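Local structure of trichosurin (Trichosurus vulpecula, 2RA6) at residues F112-Y117 with V125-G130; T30-S35 with E138-F143; A86-L91 with D98-S103. The protein is a secreted milk whey lipocalin that binds 4-ethylphenol inside its beta barrel and probably transports small hydrophobic molecules. The protein carries 1 engineered substitution. One frame throughout, in Å; residues are numbered along the deposited sequence.

Interaction 1: F112-Y117 with V125-G130; sequences FIFYNY and VANLFG. With ETY (4-ethylphenol), chain P.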
loop_
_atom_site.group_PDB
_atom_site.type_symbol
_atom_site.label_atom_id
_atom_site.label_comp_id
_atom_site.label_asym_id
_atom_site.label_seq_id
_atom_site.Cartn_x
_atom_site.Cartn_y
_atom_site.Cartn_z
ATOM N N PHE B 112 -7.736 2.337 -8.574
ATOM C CA PHE B 112 -6.405 2.817 -8.244
ATOM C C PHE B 112 -6.331 3.049 -6.750
ATOM O O PHE B 112 -7.139 3.792 -6.191
ATOM C CB PHE B 112 -6.096 4.124 -8.973
ATOM C CG PHE B 112 -5.705 3.938 -10.412
ATOM C CD1 PHE B 112 -4.407 3.563 -10.756
ATOM C CD2 PHE B 112 -6.632 4.144 -11.422
ATOM C CE1 PHE B 112 -4.038 3.400 -12.089
ATOM C CE2 PHE B 112 -6.271 3.984 -12.758
ATOM C CZ PHE B 112 -4.973 3.612 -13.088
ATOM N N ILE B 113 -5.372 2.396 -6.108
ATOM C CA ILE B 113 -5.175 2.560 -4.676
ATOM C C ILE B 113 -3.918 3.389 -4.487
ATOM O O ILE B 113 -2.847 3.044 -4.991
ATOM C CB ILE B 113 -4.987 1.212 -3.956
ATOM C CG1 ILE B 113 -6.190 0.303 -4.213
ATOM C CG2 ILE B 113 -4.802 1.450 -2.457
ATOM C CD1 ILE B 113 -7.514 0.870 -3.744
ATOM N N PHE B 114 -4.068 4.497 -3.773
ATOM C CA PHE B 114 -2.960 5.395 -3.484
ATOM C C PHE B 114 -2.533 5.257 -2.041
ATOM O O PHE B 114 -3.357 5.372 -1.136
ATOM C CB PHE B 114 -3.378 6.852 -3.675
ATOM C CG PHE B 114 -3.444 7.288 -5.098
ATOM C CD1 PHE B 114 -2.469 8.127 -5.617
ATOM C CD2 PHE B 114 -4.472 6.859 -5.924
ATOM C CE1 PHE B 114 -2.516 8.532 -6.944
ATOM C CE2 PHE B 114 -4.525 7.261 -7.252
ATOM C CZ PHE B 114 -3.547 8.097 -7.759
ATOM N N TYR B 115 -1.254 4.995 -1.829
ATOM C CA TYR B 115 -0.717 4.947 -0.482
ATOM C C TYR B 115 0.067 6.250 -0.448
ATOM O O TYR B 115 1.149 6.359 -1.032
ATOM C CB TYR B 115 0.191 3.732 -0.294
ATOM C CG TYR B 115 -0.599 2.446 -0.198
ATOM C CD1 TYR B 115 -1.435 2.206 0.897
ATOM C CD2 TYR B 115 -0.559 1.498 -1.218
ATOM C CE1 TYR B 115 -2.211 1.055 0.970
ATOM C CE2 TYR B 115 -1.336 0.339 -1.153
ATOM C CZ TYR B 115 -2.158 0.131 -0.056
ATOM O OH TYR B 115 -2.935 -1.003 0.019
ATOM N N ASN B 116 -0.518 7.240 0.213
ATOM C CA ASN B 116 0.059 8.573 0.311
ATOM C C ASN B 116 0.891 8.771 1.567
ATOM O O ASN B 116 0.467 8.421 2.665
ATOM C CB ASN B 116 -1.072 9.613 0.254
ATOM C CG ASN B 116 -0.593 11.027 0.545
ATOM O OD1 ASN B 116 -0.811 11.552 1.641
ATOM N ND2 ASN B 116 0.069 11.647 -0.429
ATOM N N TYR B 117 2.085 9.326 1.385
ATOM C CA TYR B 117 2.995 9.604 2.489
ATOM C C TYR B 117 3.103 11.121 2.549
ATOM O O TYR B 117 3.697 11.746 1.666
ATOM C CB TYR B 117 4.361 8.977 2.204
ATOM C CG TYR B 117 4.270 7.523 1.792
ATOM C CD1 TYR B 117 3.818 6.553 2.685
ATOM C CD2 TYR B 117 4.612 7.122 0.501
ATOM C CE1 TYR B 117 3.711 5.220 2.302
ATOM C CE2 TYR B 117 4.507 5.785 0.108
ATOM C CZ TYR B 117 4.054 4.845 1.018
ATOM O OH TYR B 117 3.947 3.525 0.651
ATOM N N VAL B 125 -6.010 6.216 -0.236
ATOM C CA VAL B 125 -7.075 6.835 -1.006
ATOM C C VAL B 125 -7.349 5.852 -2.132
ATOM O O VAL B 125 -6.448 5.499 -2.891
ATOM C CB VAL B 125 -6.654 8.202 -1.610
ATOM C CG1 VAL B 125 -7.802 8.790 -2.420
ATOM C CG2 VAL B 125 -6.261 9.170 -0.497
ATOM N N ALA B 126 -8.589 5.392 -2.216
ATOM C CA ALA B 126 -8.979 4.447 -3.246
ATOM C C ALA B 126 -9.872 5.163 -4.247
ATOM O O ALA B 126 -10.769 5.917 -3.874
ATOM C CB ALA B 126 -9.718 3.270 -2.620
ATOM N N ASN B 127 -9.610 4.924 -5.525
ATOM C CA ASN B 127 -10.368 5.555 -6.593
ATOM C C ASN B 127 -10.999 4.501 -7.490
ATOM O O ASN B 127 -10.330 3.551 -7.878
ATOM C CB ASN B 127 -9.435 6.412 -7.462
ATOM C CG ASN B 127 -8.808 7.572 -6.706
ATOM O OD1 ASN B 127 -9.152 8.730 -6.939
ATOM N ND2 ASN B 127 -7.880 7.267 -5.806
ATOM N N LEU B 128 -12.279 4.665 -7.804
ATOM C CA LEU B 128 -12.959 3.750 -8.716
ATOM C C LEU B 128 -13.372 4.574 -9.934
ATOM O O LEU B 128 -14.161 5.522 -9.822
ATOM C CB LEU B 128 -14.197 3.131 -8.064
ATOM C CG LEU B 128 -14.957 2.125 -8.943
ATOM C CD1 LEU B 128 -14.113 0.896 -9.218
ATOM C CD2 LEU B 128 -16.264 1.728 -8.240
ATOM N N PHE B 129 -12.816 4.217 -11.094
ATOM C CA PHE B 129 -13.112 4.921 -12.339
ATOM C C PHE B 129 -13.976 4.088 -13.269
ATOM O O PHE B 129 -13.826 2.864 -13.339
ATOM C CB PHE B 129 -11.840 5.244 -13.126
ATOM C CG PHE B 129 -10.857 6.114 -12.405
ATOM C CD1 PHE B 129 -11.244 6.942 -11.356
ATOM C CD2 PHE B 129 -9.541 6.150 -12.839
ATOM C CE1 PHE B 129 -10.323 7.796 -10.754
ATOM C CE2 PHE B 129 -8.617 6.996 -12.251
ATOM C CZ PHE B 129 -9.010 7.824 -11.203
ATOM N N GLY B 130 -14.852 4.769 -13.996
ATOM C CA GLY B 130 -15.716 4.103 -14.957
ATOM C C GLY B 130 -15.582 4.754 -16.321
ATOM O O GLY B 130 -15.080 5.877 -16.436
HETATM C C8 ETY P . -5.663 7.867 -10.596
HETATM C C7 ETY P . -4.379 7.168 -11.053
HETATM C CG ETY P . -3.424 8.069 -11.786
HETATM C C3 ETY P . -2.592 8.979 -11.082
HETATM C C2 ETY P . -1.694 9.824 -11.768
HETATM C C5 ETY P . -3.332 8.028 -13.209
HETATM C C6 ETY P . -2.436 8.872 -13.905
HETATM C C1 ETY P . -1.621 9.767 -13.176
HETATM O O1 ETY P . -0.748 10.584 -13.842
#
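Phe112 and Phe114 face Asn127 and Val125 as hydrogen-bonded pairs of an antiparallel beta hairpin, part of the wall of the lipocalin barrel. Four N-H...O bonds, three of them close to straight, join the two strands. The shortest runs from Phe114 N to Val125 O, at 2.7 Å. The Ile113-Ala126 pair between them is non-hydrogen-bonded, and its side chains lie on the other face of the sheet. There Ile113 CD1 sits only 3.4 Å from Ala126 CB, tighter than usual van der Waals contact.

Phe112, Phe114, Val125 and Asn127 point to the barrel interior, where Phe112, Phe114 and Phe129 line the 4-ethylphenol pocket. The side chain of Phe114 can be followed across it. Its CB lies 3.4 Å from Val125 O and also rests against Val125 CB. With chi1 at -77°, CG is anti to the carbonyl carbon, beside the backbone N. From there CD2 reaches the amide ND2 of Asn127 at 3.4 Å, the ring and amide planes turned 59° from one another. Farther out, CE2 meets the ligand methyl C8, CE1 comes near the ligand ring carbon C3, and CZ lies 3.5 Å from both C8 and the methylene C7, so the far rim of the ring abuts the ethyl group.

The other two phenyl rings approach that group differently. Phe112 lays a face against it, whereas Phe129 offers an edge to C8. These two rings also touch each other, CD2 of Phe112 lying 3.6 Å from CE2 of Phe129 with planes 49° apart, neither stacked nor edge-to-face. Three aromatic side chains thus border the ethyl group of 4-ethylphenol, whose polar end is held elsewhere, by Leu61 O and Gly63 N. Over the Phe112 ring, C7 stands 3.5 Å above the plane, at its centre.

Interaction 2: T30-S35 with E138-F143; sequences TVVLAS and EIKKRF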
loop_
_atom_site.group_PDB
_atom_site.type_symbol
_atom_site.label_atom_id
_atom_site.label_comp_id
_atom_site.label_asym_id
_atom_site.label_seq_id
_atom_site.Cartn_x
_atom_site.Cartn_y
_atom_site.Cartn_z
ATOM N N THR B 30 -14.474 9.656 -12.572
ATOM C CA THR B 30 -14.330 9.221 -11.189
ATOM C C THR B 30 -15.752 8.920 -10.717
ATOM O O THR B 30 -16.638 9.766 -10.817
ATOM C CB THR B 30 -13.705 10.319 -10.320
ATOM O OG1 THR B 30 -12.345 10.524 -10.722
ATOM C CG2 THR B 30 -13.740 9.921 -8.845
ATOM N N VAL B 31 -15.963 7.711 -10.204
ATOM C CA VAL B 31 -17.282 7.289 -9.754
ATOM C C VAL B 31 -17.370 7.182 -8.232
ATOM O O VAL B 31 -18.363 7.597 -7.636
ATOM C CB VAL B 31 -17.648 5.944 -10.404
ATOM C CG1 VAL B 31 -19.032 5.498 -9.956
ATOM C CG2 VAL B 31 -17.608 6.095 -11.929
ATOM N N VAL B 32 -16.328 6.637 -7.610
ATOM C CA VAL B 32 -16.299 6.510 -6.156
ATOM C C VAL B 32 -14.912 6.840 -5.622
ATOM O O VAL B 32 -13.902 6.493 -6.228
ATOM C CB VAL B 32 -16.675 5.080 -5.690
ATOM C CG1 VAL B 32 -16.848 5.058 -4.161
ATOM C CG2 VAL B 32 -17.970 4.630 -6.359
ATOM N N LEU B 33 -14.878 7.547 -4.497
ATOM C CA LEU B 33 -13.640 7.908 -3.825
ATOM C C LEU B 33 -13.795 7.370 -2.408
ATOM O O LEU B 33 -14.899 7.361 -1.858
ATOM C CB LEU B 33 -13.475 9.429 -3.771
ATOM C CG LEU B 33 -13.208 10.184 -5.076
ATOM C CD1 LEU B 33 -13.231 11.688 -4.817
ATOM C CD2 LEU B 33 -11.868 9.761 -5.652
ATOM N N ALA B 34 -12.702 6.909 -1.823
ATOM C CA ALA B 34 -12.740 6.393 -0.460
ATOM C C ALA B 34 -11.384 6.666 0.142
ATOM O O ALA B 34 -10.368 6.633 -0.550
ATOM C CB ALA B 34 -13.039 4.900 -0.459
ATOM N N SER B 35 -11.358 6.975 1.431
ATOM C CA SER B 35 -10.088 7.270 2.067
ATOM C C SER B 35 -10.110 7.030 3.553
ATOM O O SER B 35 -11.163 7.074 4.186
ATOM C CB SER B 35 -9.695 8.726 1.817
ATOM O OG SER B 35 -8.442 9.034 2.419
ATOM N N GLU B 138 -23.101 -3.734 -8.720
ATOM C CA GLU B 138 -22.257 -4.865 -8.346
ATOM C C GLU B 138 -20.813 -4.415 -8.155
ATOM O O GLU B 138 -20.191 -4.716 -7.135
ATOM C CB GLU B 138 -22.312 -5.953 -9.426
ATOM C CG GLU B 138 -21.532 -7.218 -9.081
ATOM C CD GLU B 138 -21.419 -8.174 -10.256
ATOM O OE1 GLU B 138 -20.907 -9.296 -10.064
ATOM O OE2 GLU B 138 -21.837 -7.801 -11.372
ATOM N N ILE B 139 -20.285 -3.691 -9.140
ATOM C CA ILE B 139 -18.908 -3.207 -9.075
ATOM C C ILE B 139 -18.719 -2.245 -7.911
ATOM O O ILE B 139 -17.740 -2.353 -7.163
ATOM C CB ILE B 139 -18.500 -2.513 -10.395
ATOM C CG1 ILE B 139 -18.410 -3.558 -11.512
ATOM C CG2 ILE B 139 -17.151 -1.811 -10.235
ATOM C CD1 ILE B 139 -18.155 -2.967 -12.884
ATOM N N LYS B 140 -19.651 -1.313 -7.743
ATOM C CA LYS B 140 -19.533 -0.356 -6.647
ATOM C C LYS B 140 -19.631 -1.047 -5.289
ATOM O O LYS B 140 -18.893 -0.706 -4.361
ATOM C CB LYS B 140 -20.589 0.752 -6.773
ATOM C CG LYS B 140 -20.353 1.643 -7.984
ATOM C CD LYS B 140 -21.138 2.952 -7.936
ATOM C CE LYS B 140 -22.629 2.738 -8.034
ATOM N NZ LYS B 140 -23.330 4.052 -8.141
ATOM N N LYS B 141 -20.523 -2.029 -5.183
ATOM C CA LYS B 141 -20.704 -2.767 -3.934
ATOM C C LYS B 141 -19.425 -3.479 -3.514
ATOM O O LYS B 141 -19.031 -3.433 -2.346
ATOM C CB LYS B 141 -21.831 -3.796 -4.080
ATOM C CG LYS B 141 -22.097 -4.605 -2.815
ATOM C CD LYS B 141 -23.147 -5.682 -3.059
ATOM C CE LYS B 141 -23.433 -6.472 -1.794
ATOM N NZ LYS B 141 -24.023 -5.607 -0.738
ATOM N N ARG B 142 -18.781 -4.142 -4.466
ATOM C CA ARG B 142 -17.547 -4.869 -4.181
ATOM C C ARG B 142 -16.441 -3.903 -3.749
ATOM O O ARG B 142 -15.726 -4.161 -2.781
ATOM C CB ARG B 142 -17.121 -5.662 -5.418
ATOM C CG ARG B 142 -15.894 -6.539 -5.221
ATOM C CD ARG B 142 -15.589 -7.334 -6.488
ATOM N NE ARG B 142 -15.465 -6.463 -7.655
ATOM C CZ ARG B 142 -15.176 -6.882 -8.883
ATOM N NH1 ARG B 142 -14.976 -8.172 -9.121
ATOM N NH2 ARG B 142 -15.090 -6.009 -9.878
ATOM N N PHE B 143 -16.321 -2.786 -4.459
ATOM C CA PHE B 143 -15.310 -1.780 -4.145
ATOM C C PHE B 143 -15.521 -1.254 -2.732
ATOM O O PHE B 143 -14.585 -1.174 -1.929
ATOM C CB PHE B 143 -15.416 -0.617 -5.135
ATOM C CG PHE B 143 -14.487 0.534 -4.842
ATOM C CD1 PHE B 143 -13.153 0.495 -5.235
ATOM C CD2 PHE B 143 -14.966 1.680 -4.218
ATOM C CE1 PHE B 143 -12.308 1.592 -5.009
ATOM C CE2 PHE B 143 -14.137 2.777 -3.986
ATOM C CZ PHE B 143 -12.810 2.735 -4.382
#
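Val32 and Phe143 make the nearest approach between strand 30-35 and helix 138-143, a helix packed against the outside of the lipocalin barrel. The contact is apolar, with no hydrogen bond across it.

Its aromatic half centres on the Phe143 ring. CG stands anti to the backbone N (chi1 176°) and is carried toward the strand, and CE2 of the ring meets Val32 CG1 at 3.5 Å and Val32 CB at 3.8 Å. Ala34 CB stands farther along the strand, 4.3 Å from the same CE2.

The aliphatic half belongs to Lys140. Its CD lies 3.9 Å from both Val31 CG1 and Val32 CG2, so one methylene touches two neighbouring valines. A classic beta bulge, in which Val31 and Val32 both face Leu128, lets consecutive residues point toward the helix. An alanine in place of Val32 would remove both methyl contacts and would probably open a gap beside CE2 of Phe143, leaving CD of Lys140 with Val31 alone on the strand.

Charge is kept apart from this packing: Lys140 NZ forms a salt bridge with Asp159 and a hydrogen bond with Asn134.

The axes of segments 138-143 and 30-35 run at 15° to each other and come within 10.1 Å. Beside the contact, Ala126 of strand 121-130 also packs on Phe143, while Ile157 of strand 157-159 touches Val32 and Ala34.

Interaction 3: A86-L91 with D98-S103; sequences ARQFKL and DVYYES. Engineered in segment 98-103: Glu102 (natural residue Gly).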
loop_
_atom_site.group_PDB
_atom_site.type_symbol
_atom_site.label_atom_id
_atom_site.label_comp_id
_atom_site.label_asym_id
_atom_site.label_seq_id
_atom_site.Cartn_x
_atom_site.Cartn_y
_atom_site.Cartn_z
ATOM N N ALA B 86 5.013 -4.497 -12.108
ATOM C CA ALA B 86 3.863 -4.194 -12.944
ATOM C C ALA B 86 2.717 -3.690 -12.072
ATOM O O ALA B 86 2.630 -4.024 -10.891
ATOM C CB ALA B 86 3.429 -5.438 -13.713
ATOM N N ARG B 87 1.856 -2.880 -12.675
ATOM C CA ARG B 87 0.690 -2.298 -12.017
ATOM C C ARG B 87 1.011 -1.419 -10.811
ATOM O O ARG B 87 0.103 -0.954 -10.126
ATOM C CB ARG B 87 -0.305 -3.396 -11.617
ATOM C CG ARG B 87 -0.002 -4.097 -10.316
ATOM C CD ARG B 87 -0.949 -5.264 -10.085
ATOM N NE ARG B 87 -0.698 -5.904 -8.797
ATOM C CZ ARG B 87 -0.894 -5.314 -7.622
ATOM N NH1 ARG B 87 -1.346 -4.066 -7.574
ATOM N NH2 ARG B 87 -0.639 -5.972 -6.500
ATOM N N GLN B 88 2.293 -1.197 -10.545
ATOM C CA GLN B 88 2.696 -0.334 -9.438
ATOM C C GLN B 88 3.352 0.910 -10.026
ATOM O O GLN B 88 4.211 0.811 -10.905
ATOM C CB GLN B 88 3.689 -1.036 -8.515
ATOM C CG GLN B 88 3.937 -0.273 -7.219
ATOM C CD GLN B 88 4.983 -0.924 -6.343
ATOM O OE1 GLN B 88 5.084 -2.150 -6.288
ATOM N NE2 GLN B 88 5.762 -0.106 -5.635
ATOM N N PHE B 89 2.958 2.078 -9.529
ATOM C CA PHE B 89 3.499 3.337 -10.022
ATOM C C PHE B 89 3.902 4.242 -8.875
ATOM O O PHE B 89 3.527 4.013 -7.727
ATOM C CB PHE B 89 2.446 4.046 -10.880
ATOM C CG PHE B 89 1.923 3.208 -12.004
ATOM C CD1 PHE B 89 2.510 3.262 -13.262
ATOM C CD2 PHE B 89 0.861 2.334 -11.795
ATOM C CE1 PHE B 89 2.047 2.452 -14.303
ATOM C CE2 PHE B 89 0.390 1.518 -12.824
ATOM C CZ PHE B 89 0.985 1.578 -14.081
ATOM N N LYS B 90 4.693 5.258 -9.193
ATOM C CA LYS B 90 5.125 6.233 -8.201
ATOM C C LYS B 90 4.611 7.601 -8.639
ATOM O O LYS B 90 4.719 7.967 -9.808
ATOM C CB LYS B 90 6.652 6.244 -8.086
ATOM C CG LYS B 90 7.386 6.361 -9.408
ATOM C CD LYS B 90 8.890 6.216 -9.210
ATOM C CE LYS B 90 9.625 6.213 -10.539
ATOM N NZ LYS B 90 11.097 6.096 -10.347
ATOM N N LEU B 91 4.051 8.354 -7.698
ATOM C CA LEU B 91 3.506 9.671 -8.003
ATOM C C LEU B 91 3.888 10.729 -6.979
ATOM O O LEU B 91 3.743 10.517 -5.777
ATOM C CB LEU B 91 1.977 9.602 -8.085
ATOM C CG LEU B 91 1.248 10.950 -8.177
ATOM C CD1 LEU B 91 1.471 11.567 -9.547
ATOM C CD2 LEU B 91 -0.236 10.756 -7.929
ATOM N N ASP B 98 2.569 5.626 -3.474
ATOM C CA ASP B 98 2.802 4.348 -4.127
ATOM C C ASP B 98 1.398 4.090 -4.656
ATOM O O ASP B 98 0.430 4.078 -3.893
ATOM C CB ASP B 98 3.226 3.265 -3.138
ATOM C CG ASP B 98 4.719 3.278 -2.888
ATOM O OD1 ASP B 98 5.487 3.292 -3.879
ATOM O OD2 ASP B 98 5.130 3.264 -1.717
ATOM N N VAL B 99 1.291 3.923 -5.966
ATOM C CA VAL B 99 0.003 3.725 -6.619
ATOM C C VAL B 99 -0.130 2.327 -7.190
ATOM O O VAL B 99 0.754 1.859 -7.911
ATOM C CB VAL B 99 -0.162 4.732 -7.779
ATOM C CG1 VAL B 99 -1.532 4.571 -8.418
ATOM C CG2 VAL B 99 0.033 6.159 -7.271
ATOM N N TYR B 100 -1.234 1.658 -6.873
ATOM C CA TYR B 100 -1.462 0.313 -7.390
ATOM C C TYR B 100 -2.735 0.262 -8.223
ATOM O O TYR B 100 -3.782 0.760 -7.815
ATOM C CB TYR B 100 -1.564 -0.710 -6.253
ATOM C CG TYR B 100 -0.276 -0.938 -5.493
ATOM C CD1 TYR B 100 0.097 -0.099 -4.445
ATOM C CD2 TYR B 100 0.570 -1.992 -5.828
ATOM C CE1 TYR B 100 1.285 -0.308 -3.745
ATOM C CE2 TYR B 100 1.757 -2.209 -5.138
ATOM C CZ TYR B 100 2.109 -1.365 -4.100
ATOM O OH TYR B 100 3.285 -1.578 -3.417
ATOM N N TYR B 101 -2.630 -0.339 -9.400
ATOM C CA TYR B 101 -3.763 -0.483 -10.302
ATOM C C TYR B 101 -4.328 -1.900 -10.229
ATOM O O TYR B 101 -3.571 -2.867 -10.154
ATOM C CB TYR B 101 -3.326 -0.202 -11.744
ATOM C CG TYR B 101 -4.292 -0.710 -12.794
ATOM C CD1 TYR B 101 -5.495 -0.055 -13.041
ATOM C CD2 TYR B 101 -3.998 -1.845 -13.540
ATOM C CE1 TYR B 101 -6.383 -0.520 -14.013
ATOM C CE2 TYR B 101 -4.875 -2.319 -14.511
ATOM C CZ TYR B 101 -6.060 -1.652 -14.744
ATOM O OH TYR B 101 -6.918 -2.100 -15.723
ATOM N N GLU B 102 -5.657 -2.010 -10.250
ATOM C CA GLU B 102 -6.339 -3.304 -10.221
ATOM C C GLU B 102 -7.641 -3.224 -11.023
ATOM O O GLU B 102 -8.283 -2.177 -11.068
ATOM C CB GLU B 102 -6.708 -3.698 -8.785
ATOM C CG GLU B 102 -5.575 -3.672 -7.769
ATOM C CD GLU B 102 -6.032 -4.101 -6.381
ATOM O OE1 GLU B 102 -7.110 -3.649 -5.934
ATOM O OE2 GLU B 102 -5.307 -4.886 -5.733
ATOM N N SER B 103 -8.022 -4.332 -11.656
ATOM C CA SER B 103 -9.286 -4.417 -12.393
ATOM C C SER B 103 -9.516 -5.791 -12.993
ATOM O O SER B 103 -8.680 -6.300 -13.731
ATOM C CB SER B 103 -9.385 -3.392 -13.525
ATOM O OG SER B 103 -10.653 -3.532 -14.173
HETATM O O HOH W 1 -2.902 -3.888 -5.545
HETATM O O HOH W 2 4.965 -3.817 -4.350
#
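Phe89 and Val99 exchange two backbone hydrogen bonds, and Tyr101 N adds a third to Arg87 O at 2.9 Å, in an antiparallel hairpin of the lipocalin barrel whose strand directions differ by 144°. Side chains alternate between its faces.

On one face, Phe89 lies beside Val99, CB to CB 4.1 Å, and turns a ring edge to Tyr101 CB, while Leu91 CB packs on Val99 CG2. This apolar side continues toward the pocket, where Val99 also packs on Phe112 and Phe114.

On the other face, Gln88 and Tyr100 lie side by side. Gln88 CG sits over the Tyr100 ring in a CH-pi contact, 4.0 Å from the centroid and displaced toward the rim. CG of Gln88 is anti to the backbone N (chi1 -169°), and the extended chain carries the amide to the phenol end. There water 2 gives a hydrogen bond to Gln88 OE1 at 2.6 Å and receives one from Tyr100 OH.

Arg87 comes to the same ring at its edge, NH1 3.3 Å from CD2. Its CB, CG and CD run close by Tyr101 O, a carbonyl buried here with no polar partner in the model. Water 1 donates to OE2 of Glu102, an engineered residue (glycine in the natural sequence), and accepts a weak bond from Arg87 NH1; that OE2 also bonds Gln88 NE2 of the second subunit. NH1 and OE2 are 4.4 Å apart, and with OE2 well out of the guanidinium plane the pair is probably a longer-range attraction, not a salt bridge.

Tyr100 stacks on Tyr100 of the second subunit, and Asp98 OD2, bonded to Tyr117 in its own chain, forms a salt bridge with Arg150 NE of that subunit. The polar face thus serves the dimer interface, while the apolar face belongs to the barrel.

How the interactions relate
Interactions 1 and 3 are both hairpins of one antiparallel sheet, and strands 96-102 and 109-118 adjoin, so they share a wall: Tyr115 N bonds to Asp98 O, and Phe114 packs on Leu91. Interaction 2 joins that sheet to helix 137-148, reaching interaction 1 through the bonded neighbours 29-35 and 121-130. Interactions 1 and 2 are buried; interaction 3 is partly buried. Their chemistry follows their place: aromatic rings round a ligand in interaction 1, aliphatic and aromatic packing without hydrogen bonds in interaction 2, and in interaction 3 an apolar inner face with charges, an amide and waters on the dimer side. Interactions 1 and 3 also touch the second subunit, whereas interaction 2 does not.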